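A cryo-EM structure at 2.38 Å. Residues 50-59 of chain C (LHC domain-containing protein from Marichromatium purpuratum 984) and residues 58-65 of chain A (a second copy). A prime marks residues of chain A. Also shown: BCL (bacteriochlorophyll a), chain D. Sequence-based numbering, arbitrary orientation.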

ATOM      1  N   SER C  50      -8.068  17.318   4.929  1.00 19.01           N
ATOM      2  CA  SER C  50      -6.837  18.100   4.903  1.00 21.57           C
ATOM      3  C   SER C  50      -7.048  19.389   4.127  1.00 21.98           C
ATOM      4  O   SER C  50      -6.689  20.479   4.592  1.00 22.81           O
ATOM      5  CB  SER C  50      -5.697  17.290   4.289  1.00 21.69           C
ATOM      6  OG  SER C  50      -5.770  15.935   4.661  1.00 33.55           O
ATOM      7  N   TYR C  51      -7.682  19.281   2.961  1.00 18.73           N
ATOM      8  CA  TYR C  51      -7.953  20.462   2.155  1.00 19.66           C
ATOM      9  C   TYR C  51      -8.842  21.454   2.895  1.00 21.02           C
ATOM     10  O   TYR C  51      -8.507  22.635   3.002  1.00 24.64           O
ATOM     11  CB  TYR C  51      -8.590  20.057   0.834  1.00 20.15           C
ATOM     12  CG  TYR C  51      -8.891  21.225  -0.059  1.00 22.88           C
ATOM     13  CD1 TYR C  51      -7.874  21.902  -0.704  1.00 24.05           C
ATOM     14  CD2 TYR C  51     -10.189  21.657  -0.250  1.00 23.36           C
ATOM     15  CE1 TYR C  51      -8.140  22.966  -1.516  1.00 25.76           C
ATOM     16  CE2 TYR C  51     -10.464  22.726  -1.061  1.00 25.23           C
ATOM     17  CZ  TYR C  51      -9.436  23.377  -1.692  1.00 27.56           C
ATOM     18  OH  TYR C  51      -9.701  24.447  -2.506  1.00 32.99           O
ATOM     19  N   ALA C  52      -9.982  20.995   3.412  1.00 20.88           N
ATOM     20  CA  ALA C  52     -10.931  21.906   4.042  1.00 22.46           C
ATOM     21  C   ALA C  52     -10.341  22.552   5.288  1.00 25.23           C
ATOM     22  O   ALA C  52     -10.484  23.759   5.500  1.00 25.63           O
ATOM     23  CB  ALA C  52     -12.225  21.169   4.378  1.00 17.59           C
ATOM     24  N   LEU C  53      -9.672  21.762   6.127  1.00 24.24           N
ATOM     25  CA  LEU C  53      -9.026  22.307   7.311  1.00 27.19           C
ATOM     26  C   LEU C  53      -7.937  23.305   6.958  1.00 30.00           C
ATOM     27  O   LEU C  53      -7.648  24.194   7.761  1.00 34.14           O
ATOM     28  CB  LEU C  53      -8.444  21.179   8.160  1.00 25.52           C
ATOM     29  CG  LEU C  53      -9.437  20.214   8.800  1.00 28.15           C
ATOM     30  CD1 LEU C  53      -8.710  19.032   9.399  1.00 32.10           C
ATOM     31  CD2 LEU C  53     -10.264  20.908   9.838  1.00 25.60           C
ATOM     32  N   SER C  54      -7.319  23.180   5.785  1.00 29.04           N
ATOM     33  CA  SER C  54      -6.363  24.194   5.361  1.00 27.91           C
ATOM     34  C   SER C  54      -7.024  25.484   4.886  1.00 33.15           C
ATOM     35  O   SER C  54      -6.332  26.493   4.743  1.00 36.50           O
ATOM     36  CB  SER C  54      -5.472  23.645   4.251  1.00 26.91           C
ATOM     37  OG  SER C  54      -6.026  23.911   2.979  1.00 25.55           O
ATOM     38  N   LEU C  55      -8.320  25.481   4.635  1.00 30.88           N
ATOM     39  CA  LEU C  55      -8.996  26.692   4.200  1.00 32.81           C
ATOM     40  C   LEU C  55      -9.239  27.627   5.385  1.00 42.24           C
ATOM     41  O   LEU C  55      -9.484  27.171   6.504  1.00 47.91           O
ATOM     42  CB  LEU C  55     -10.320  26.350   3.528  1.00 30.43           C
ATOM     43  CG  LEU C  55     -10.225  25.654   2.171  1.00 31.48           C
ATOM     44  CD1 LEU C  55     -11.597  25.497   1.559  1.00 29.84           C
ATOM     45  CD2 LEU C  55      -9.317  26.417   1.238  1.00 28.76           C
ATOM     46  N   PRO C  56      -9.177  28.941   5.165  1.00 45.67           N
ATOM     47  CA  PRO C  56      -9.227  29.893   6.288  1.00 43.68           C
ATOM     48  C   PRO C  56     -10.583  29.889   6.978  1.00 35.66           C
ATOM     49  O   PRO C  56     -11.620  30.064   6.339  1.00 35.62           O
ATOM     50  CB  PRO C  56      -8.939  31.242   5.620  1.00 43.06           C
ATOM     51  CG  PRO C  56      -9.333  31.044   4.205  1.00 49.69           C
ATOM     52  CD  PRO C  56      -8.991  29.628   3.877  1.00 46.18           C
ATOM     53  N   GLY C  57     -10.566  29.692   8.292  1.00 33.89           N
ATOM     54  CA  GLY C  57     -11.754  29.725   9.102  1.00 34.00           C
ATOM     55  C   GLY C  57     -12.262  28.372   9.552  1.00 39.39           C
ATOM     56  O   GLY C  57     -12.983  28.301  10.551  1.00 39.33           O
ATOM     57  N   TYR C  58     -11.912  27.305   8.850  1.00 33.20           N
ATOM     58  CA  TYR C  58     -12.412  25.984   9.183  1.00 28.46           C
ATOM     59  C   TYR C  58     -11.448  25.261  10.107  1.00 28.25           C
ATOM     60  O   TYR C  58     -10.244  25.516  10.110  1.00 28.88           O
ATOM     61  CB  TYR C  58     -12.643  25.166   7.919  1.00 28.35           C
ATOM     62  CG  TYR C  58     -13.576  25.841   6.958  1.00 27.40           C
ATOM     63  CD1 TYR C  58     -14.937  25.858   7.189  1.00 25.70           C
ATOM     64  CD2 TYR C  58     -13.096  26.478   5.830  1.00 24.55           C
ATOM     65  CE1 TYR C  58     -15.791  26.478   6.325  1.00 24.92           C
ATOM     66  CE2 TYR C  58     -13.948  27.100   4.958  1.00 26.24           C
ATOM     67  CZ  TYR C  58     -15.295  27.095   5.212  1.00 26.74           C
ATOM     68  OH  TYR C  58     -16.157  27.714   4.348  1.00 25.55           O
ATOM     69  N   GLY C  59     -11.996  24.356  10.904  1.00 27.60           N
ATOM     70  CA  GLY C  59     -11.138  23.653  11.823  1.00 34.85           C
ATOM     71  C   GLY C  59     -10.779  24.502  13.025  1.00 33.47           C
ATOM     72  O   GLY C  59     -11.470  25.455  13.384  1.00 35.75           O
TER
HETATM   73 MG   BCL D 102     -17.549  18.554   0.253  1.00 13.96          MG
HETATM   74  CHA BCL D 102     -17.415  15.371   1.536  1.00 12.91           C
HETATM   75  CHB BCL D 102     -18.915  17.272  -2.568  1.00 18.57           C
HETATM   76  CHC BCL D 102     -17.193  21.554  -1.215  1.00 15.85           C
HETATM   77  CHD BCL D 102     -15.554  19.645   2.870  1.00 12.50           C
HETATM   78  NA  BCL D 102     -18.039  16.558  -0.416  1.00 15.95           N
HETATM   79  C1A BCL D 102     -18.031  15.395   0.317  1.00 15.25           C
HETATM   80  C2A BCL D 102     -18.822  14.321  -0.354  1.00 20.08           C
HETATM   81  C3A BCL D 102     -18.993  14.867  -1.767  1.00 20.91           C
HETATM   82  C4A BCL D 102     -18.714  16.318  -1.597  1.00 18.65           C
HETATM   83  CMA BCL D 102     -18.021  14.221  -2.744  1.00 21.03           C
HETATM   84  CAA BCL D 102     -20.146  14.057   0.360  1.00 26.54           C
HETATM   85  CBA BCL D 102     -21.253  13.331  -0.414  1.00 40.64           C
HETATM   86  CGA BCL D 102     -22.388  14.238  -0.777  1.00 54.13           C
HETATM   87  O1A BCL D 102     -23.275  14.526  -0.084  1.00 61.95           O
HETATM   88  O2A BCL D 102     -22.338  14.749  -1.962  1.00 58.05           O
HETATM   89  NB  BCL D 102     -17.965  19.311  -1.610  1.00 16.41           N
HETATM   90  C1B BCL D 102     -18.554  18.619  -2.652  1.00 18.09           C
HETATM   91  C2B BCL D 102     -18.724  19.463  -3.751  1.00 22.69           C
HETATM   92  C3B BCL D 102     -18.209  20.715  -3.403  1.00 22.15           C
HETATM   93  C4B BCL D 102     -17.784  20.582  -2.031  1.00 18.08           C
HETATM   94  CMB BCL D 102     -19.365  19.005  -5.044  1.00 21.79           C
HETATM   95  CAB BCL D 102     -18.058  21.935  -4.168  1.00 25.31           C
HETATM   96  OBB BCL D 102     -18.242  23.052  -3.674  1.00 27.17           O
HETATM   97  CBB BCL D 102     -17.655  21.915  -5.620  1.00 27.78           C
HETATM   98  NC  BCL D 102     -16.465  20.315   0.731  1.00 14.57           N
HETATM   99  C1C BCL D 102     -16.618  21.491   0.060  1.00 16.29           C
HETATM  100  C2C BCL D 102     -15.882  22.615   0.676  1.00 16.94           C
HETATM  101  C3C BCL D 102     -15.476  22.044   2.032  1.00 17.32           C
HETATM  102  C4C BCL D 102     -15.870  20.599   1.932  1.00 14.19           C
HETATM  103  CMC BCL D 102     -14.711  23.066  -0.160  1.00 17.56           C
HETATM  104  CAC BCL D 102     -16.114  22.791   3.227  1.00 18.95           C
HETATM  105  CBC BCL D 102     -15.483  24.132   3.459  1.00 18.62           C
HETATM  106  ND  BCL D 102     -16.602  17.723   1.834  1.00 12.70           N
HETATM  107  C1D BCL D 102     -15.913  18.271   2.896  1.00 12.00           C
HETATM  108  C2D BCL D 102     -15.640  17.309   3.874  1.00 11.66           C
HETATM  109  C3D BCL D 102     -16.209  16.144   3.411  1.00 12.64           C
HETATM  110  C4D BCL D 102     -16.780  16.427   2.191  1.00 12.05           C
HETATM  111  CMD BCL D 102     -14.875  17.549   5.134  1.00 11.90           C
HETATM  112  CAD BCL D 102     -16.270  14.748   3.571  1.00 12.96           C
HETATM  113  OBD BCL D 102     -15.782  14.026   4.432  1.00 12.95           O
HETATM  114  CBD BCL D 102     -17.110  14.160   2.420  1.00 13.66           C
HETATM  115  CGD BCL D 102     -16.389  13.052   1.779  1.00 15.87           C
HETATM  116  O1D BCL D 102     -15.700  13.143   0.794  1.00 16.62           O
HETATM  117  O2D BCL D 102     -16.556  11.899   2.386  1.00 18.14           O
HETATM  118  CED BCL D 102     -15.852  10.742   1.879  1.00 18.91           C
HETATM  119  C1  BCL D 102     -23.430  15.654  -2.332  1.00 69.90           C
HETATM  120  C2  BCL D 102     -22.768  17.007  -2.502  1.00 73.35           C
HETATM  121  C3  BCL D 102     -22.633  17.851  -1.525  1.00 76.35           C
HETATM  122  C4  BCL D 102     -23.112  17.621  -0.107  1.00 80.71           C
HETATM  123  C5  BCL D 102     -21.957  19.189  -1.759  1.00 80.54           C
HETATM  124  C6  BCL D 102     -22.753  20.204  -2.553  1.00 86.96           C
HETATM  125  C7  BCL D 102     -21.920  21.444  -2.847  1.00103.45           C
HETATM  126  C8  BCL D 102     -22.689  22.636  -3.408  1.00122.96           C
HETATM  127  C9  BCL D 102     -21.733  23.803  -3.695  1.00114.94           C
HETATM  128  C10 BCL D 102     -23.761  23.098  -2.410  1.00155.48           C
HETATM  129  C11 BCL D 102     -23.367  23.409  -0.963  1.00175.38           C
HETATM  130  C12 BCL D 102     -24.414  24.183  -0.133  1.00198.05           C
HETATM  131  C13 BCL D 102     -25.681  23.425   0.320  1.00200.04           C
HETATM  132  C14 BCL D 102     -25.337  22.027   0.831  1.00199.02           C
HETATM  133  C15 BCL D 102     -26.739  23.281  -0.819  1.00201.85           C
HETATM  134  C16 BCL D 102     -28.248  22.963  -0.692  1.00213.27           C
HETATM  135  C17 BCL D 102     -28.856  21.791   0.103  1.00216.32           C
HETATM  136  C18 BCL D 102     -28.421  20.381  -0.249  1.00213.88           C
HETATM  137  C19 BCL D 102     -28.568  20.234  -1.774  1.00204.37           C
HETATM  138  C20 BCL D 102     -29.250  19.304   0.455  1.00200.70           C
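Chain A, residues 58-65: YGFKDSVR

Residues 58-65 of chain A form no regular helix or strand, so the contact is defined by residue pairing. The nearest CA pairs, Leu55 with Lys61′ (CA-CA 6.1 Å) and Pro56 with Val64′ (CA-CA 6.9 Å), show that chain A ascends in sequence as chain C does, through the type II turn that spans Leu55 to Tyr58.

Tyr58′ makes no contact; its carbonyl O instead accepts a hydrogen bond from Lys61′ NZ (3.0 Å). At Gly59′, phi/psi of 77/-157° would jam a CB against the preceding carbonyl O, and an ideal CB would also lie 3.0 Å from Tyr51 OH, a clash. Phe60′ supplies the one hydrogen bond across the stretches: its N donates to Tyr51 OH at 3.1 Å, with a nearly straight N-H...O angle of 164°. Its CB lies 4.1 Å from Leu55 CD1, while its CZ comes within 3.6 Å of bacteriochlorophyll OBB. Lys61′ contributes backbone, its CA 3.9 Å from Leu55 CD2, as its side-chain end leads away. Asp62′ and Ser63′ stay clear. Val64′, pointing toward chain C, has the largest covered area, 77 Å²: CG2 meets Pro56 CD at 3.6 Å, Leu55 CB at 4.1 Å and the Tyr58 ring edge at CE2, 4.2 Å. Arg65′ remains beyond contact distance.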

ATOM      1  N   TYR A  58      -8.408  28.475  -9.191  1.00 33.63           N
ATOM      2  CA  TYR A  58      -9.260  27.307  -9.069  1.00 28.75           C
ATOM      3  C   TYR A  58      -9.429  26.914  -7.612  1.00 28.25           C
ATOM      4  O   TYR A  58      -8.574  27.180  -6.768  1.00 29.03           O
ATOM      5  CB  TYR A  58      -8.686  26.143  -9.865  1.00 28.61           C
ATOM      6  CG  TYR A  58      -8.478  26.480 -11.312  1.00 27.35           C
ATOM      7  CD1 TYR A  58      -9.549  26.541 -12.182  1.00 25.63           C
ATOM      8  CD2 TYR A  58      -7.219  26.756 -11.804  1.00 24.63           C
ATOM      9  CE1 TYR A  58      -9.371  26.855 -13.498  1.00 24.82           C
ATOM     10  CE2 TYR A  58      -7.033  27.072 -13.124  1.00 26.58           C
ATOM     11  CZ  TYR A  58      -8.114  27.119 -13.964  1.00 26.91           C
ATOM     12  OH  TYR A  58      -7.942  27.433 -15.285  1.00 25.52           O
ATOM     13  N   GLY A  59     -10.556  26.281  -7.322  1.00 27.55           N
ATOM     14  CA  GLY A  59     -10.787  25.902  -5.952  1.00 34.71           C
ATOM     15  C   GLY A  59     -11.226  27.081  -5.105  1.00 33.18           C
ATOM     16  O   GLY A  59     -11.741  28.083  -5.597  1.00 35.58           O
ATOM     17  N   PHE A  60     -10.998  26.958  -3.802  1.00 32.15           N
ATOM     18  CA  PHE A  60     -11.570  27.886  -2.839  1.00 30.07           C
ATOM     19  C   PHE A  60     -10.526  28.485  -1.910  1.00 30.39           C
ATOM     20  O   PHE A  60     -10.875  28.975  -0.836  1.00 34.66           O
ATOM     21  CB  PHE A  60     -12.667  27.184  -2.042  1.00 27.59           C
ATOM     22  CG  PHE A  60     -13.628  26.428  -2.894  1.00 31.41           C
ATOM     23  CD1 PHE A  60     -14.541  27.095  -3.686  1.00 32.15           C
ATOM     24  CD2 PHE A  60     -13.604  25.049  -2.926  1.00 32.37           C
ATOM     25  CE1 PHE A  60     -15.420  26.401  -4.477  1.00 38.45           C
ATOM     26  CE2 PHE A  60     -14.485  24.350  -3.714  1.00 31.39           C
ATOM     27  CZ  PHE A  60     -15.392  25.025  -4.493  1.00 37.61           C
ATOM     28  N   LYS A  61      -9.256  28.483  -2.306  1.00 34.31           N
ATOM     29  CA  LYS A  61      -8.226  29.023  -1.430  1.00 41.60           C
ATOM     30  C   LYS A  61      -8.297  30.537  -1.308  1.00 46.88           C
ATOM     31  O   LYS A  61      -7.815  31.083  -0.313  1.00 55.64           O
ATOM     32  CB  LYS A  61      -6.838  28.605  -1.916  1.00 38.62           C
ATOM     33  CG  LYS A  61      -6.606  28.794  -3.400  1.00 39.16           C
ATOM     34  CD  LYS A  61      -5.129  28.921  -3.710  1.00 38.06           C
ATOM     35  CE  LYS A  61      -4.759  28.230  -5.008  1.00 36.58           C
ATOM     36  NZ  LYS A  61      -5.846  28.272  -6.017  1.00 33.62           N
ATOM     37  N   ASP A  62      -8.889  31.229  -2.283  1.00 53.88           N
ATOM     38  CA  ASP A  62      -8.966  32.685  -2.269  1.00 60.69           C
ATOM     39  C   ASP A  62     -10.402  33.193  -2.287  1.00 57.25           C
ATOM     40  O   ASP A  62     -10.632  34.366  -2.580  1.00 68.99           O
ATOM     41  CB  ASP A  62      -8.201  33.281  -3.452  1.00 64.08           C
ATOM     42  CG  ASP A  62      -6.855  32.630  -3.665  1.00 81.08           C
ATOM     43  OD1 ASP A  62      -6.473  32.431  -4.836  1.00 93.35           O
ATOM     44  OD2 ASP A  62      -6.171  32.331  -2.668  1.00 89.71           O
ATOM     45  N   SER A  63     -11.378  32.340  -1.988  1.00 50.84           N
ATOM     46  CA  SER A  63     -12.774  32.722  -2.159  1.00 44.89           C
ATOM     47  C   SER A  63     -13.640  32.322  -0.974  1.00 42.84           C
ATOM     48  O   SER A  63     -14.857  32.222  -1.120  1.00 45.45           O
ATOM     49  CB  SER A  63     -13.335  32.108  -3.440  1.00 47.95           C
ATOM     50  OG  SER A  63     -13.677  30.751  -3.237  1.00 53.87           O
ATOM     51  N   VAL A  64     -13.044  32.116   0.198  1.00 51.53           N
ATOM     52  CA  VAL A  64     -13.774  31.486   1.296  1.00 69.53           C
ATOM     53  C   VAL A  64     -14.948  32.354   1.734  1.00 82.33           C
ATOM     54  O   VAL A  64     -16.046  31.853   2.000  1.00 98.76           O
ATOM     55  CB  VAL A  64     -12.822  31.168   2.459  1.00 67.85           C
ATOM     56  CG1 VAL A  64     -13.558  31.195   3.779  1.00 62.65           C
ATOM     57  CG2 VAL A  64     -12.202  29.812   2.239  1.00 64.10           C
ATOM     58  N   ARG A  65     -14.751  33.663   1.795  1.00 97.50           N
ATOM     59  CA  ARG A  65     -15.847  34.584   2.067  1.00124.76           C
ATOM     60  C   ARG A  65     -15.924  35.605   0.940  1.00163.79           C
ATOM     61  O   ARG A  65     -15.096  36.519   0.867  1.00172.45           O
ATOM     62  CB  ARG A  65     -15.670  35.262   3.424  1.00116.89           C
ATOM     63  CG  ARG A  65     -15.930  34.326   4.587  1.00103.14           C
ATOM     64  CD  ARG A  65     -15.172  34.774   5.805  1.00113.78           C
ATOM     65  NE  ARG A  65     -13.821  35.187   5.456  1.00115.39           N
ATOM     66  CZ  ARG A  65     -12.925  35.613   6.335  1.00126.42           C
ATOM     67  NH1 ARG A  65     -13.236  35.680   7.620  1.00129.21           N
ATOM     68  NH2 ARG A  65     -11.716  35.969   5.926  1.00135.33           N
TER